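Local atomic coordinates of beta chain (Acipenser stellatus, PDB entry 6IYI), a protein that probably carries oxygen in sturgeon blood as the haem-binding beta subunit of a four-chain haemoglobin, a member of the globin family. Residues B[120-123]-B[124-128]. Residues are numbered along the deposited sequence; the frame is centred on the assembly and turned at random.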
loop_
_atom_site.group_PDB
_atom_site.type_symbol
_atom_site.label_atom_id
_atom_site.label_comp_id
_atom_site.label_asym_id
_atom_site.label_seq_id
_atom_site.Cartn_x
_atom_site.Cartn_y
_atom_site.Cartn_z
ATOM N N THR B 120 10.931 -27.416 -2.519
ATOM C CA THR B 120 12.059 -27.013 -3.376
ATOM C C THR B 120 11.718 -26.985 -4.859
ATOM O O THR B 120 12.391 -26.342 -5.614
ATOM C CB THR B 120 13.301 -27.909 -3.138
ATOM O OG1 THR B 120 12.945 -29.255 -3.428
ATOM C CG2 THR B 120 13.768 -27.812 -1.712
ATOM N N ALA B 121 10.640 -27.655 -5.287
ATOM C CA ALA B 121 10.170 -27.468 -6.645
ATOM C C ALA B 121 9.663 -26.050 -6.968
ATOM O O ALA B 121 9.589 -25.680 -8.134
ATOM C CB ALA B 121 9.084 -28.512 -6.987
ATOM N N TYR B 122 9.262 -25.283 -5.945
ATOM C CA TYR B 122 8.919 -23.885 -6.115
ATOM C C TYR B 122 10.222 -23.055 -6.141
ATOM O O TYR B 122 10.521 -22.350 -5.223
ATOM C CB TYR B 122 7.993 -23.448 -4.945
ATOM C CG TYR B 122 7.140 -22.201 -5.207
ATOM C CD1 TYR B 122 6.280 -22.138 -6.273
ATOM C CD2 TYR B 122 7.193 -21.108 -4.337
ATOM C CE1 TYR B 122 5.445 -21.030 -6.489
ATOM C CE2 TYR B 122 6.402 -19.991 -4.536
ATOM C CZ TYR B 122 5.508 -19.953 -5.607
ATOM O OH TYR B 122 4.734 -18.842 -5.749
ATOM N N THR B 123 10.990 -23.210 -7.198
ATOM C CA THR B 123 12.303 -22.631 -7.346
ATOM C C THR B 123 12.148 -21.121 -7.504
ATOM O O THR B 123 11.088 -20.622 -7.928
ATOM C CB THR B 123 13.010 -23.126 -8.654
ATOM O OG1 THR B 123 12.190 -22.871 -9.776
ATOM C CG2 THR B 123 13.371 -24.671 -8.661
ATOM N N PRO B 124 13.222 -20.382 -7.292
ATOM C CA PRO B 124 13.068 -18.944 -7.521
ATOM C C PRO B 124 12.473 -18.493 -8.837
ATOM O O PRO B 124 11.691 -17.529 -8.864
ATOM C CB PRO B 124 14.470 -18.427 -7.344
ATOM C CG PRO B 124 15.142 -19.432 -6.395
ATOM C CD PRO B 124 14.579 -20.746 -6.811
ATOM N N ASP B 125 12.838 -19.158 -9.942
ATOM C CA ASP B 125 12.291 -18.844 -11.266
ATOM C C ASP B 125 10.812 -19.220 -11.388
ATOM O O ASP B 125 10.039 -18.547 -12.067
ATOM C CB ASP B 125 13.152 -19.488 -12.405
ATOM C CG ASP B 125 12.947 -21.000 -12.547
ATOM O OD1 ASP B 125 13.377 -21.754 -11.666
ATOM O OD2 ASP B 125 12.297 -21.436 -13.533
ATOM N N VAL B 126 10.420 -20.337 -10.779
ATOM C CA VAL B 126 9.017 -20.772 -10.878
ATOM C C VAL B 126 8.190 -19.797 -9.996
ATOM O O VAL B 126 7.098 -19.342 -10.421
ATOM C CB VAL B 126 8.877 -22.234 -10.449
ATOM C CG1 VAL B 126 7.429 -22.550 -10.050
ATOM C CG2 VAL B 126 9.427 -23.196 -11.583
ATOM N N HIS B 127 8.727 -19.485 -8.812
ATOM C CA HIS B 127 8.121 -18.438 -7.871
ATOM C C HIS B 127 7.974 -17.113 -8.611
ATOM O O HIS B 127 6.920 -16.564 -8.631
ATOM C CB HIS B 127 8.928 -18.419 -6.528
ATOM C CG HIS B 127 8.597 -17.325 -5.555
ATOM N ND1 HIS B 127 9.455 -16.992 -4.530
ATOM C CD2 HIS B 127 7.504 -16.568 -5.389
ATOM C CE1 HIS B 127 8.925 -16.027 -3.805
ATOM N NE2 HIS B 127 7.731 -15.754 -4.298
ATOM N N ALA B 128 8.977 -16.691 -9.350
ATOM C CA ALA B 128 8.929 -15.424 -10.087
ATOM C C ALA B 128 7.841 -15.428 -11.129
ATOM O O ALA B 128 7.074 -14.439 -11.293
ATOM C CB ALA B 128 10.289 -15.074 -10.725
#
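The hydroxyl of Thr123 works in two directions at the start of helix 124-142: it donates to the carboxylate of Asp125 and accepts from the backbone of Val126. The first bond, Thr123 OG1 to Asp125 OD1, is modelled very short at 2.5 Å; the second, Val126 N to Thr123 OG1, spans 3.2 Å with an angle of 152° at the hydrogen, which identifies Thr123 as the N-cap. A chi1 of 55° sets OG1 between the backbone N and the carbonyl carbon, facing the first turn. The main chain adds another bond, His127 N to Thr123 O at 2.8 Å.

On the Tyr122 side the evidence is for CH-pi packing: His127 CB lies over one face of the phenol, 3.9 Å from the centroid of the Tyr122 ring. The imidazole is tilted 24° from the phenol plane and slid so far along that the two rings barely overlap. Val126 CG1 reaches Tyr122 CD1 at 4.0 Å. Outside the turn, Tyr122 OH bonds to Ser111 OG of helix 101-118, while His127 ND1 and Tyr122 O are each hydrogen-bonded to a basic side chain of a neighbouring subunit.

This is the globin GH corner, here bordering a subunit interface. Its chemistry implies a helix start in which Thr123 accepts from the amides of Val126 and His127, with the Asp125 carboxylate probably adding favourable negative charge at the positive end of the dipole.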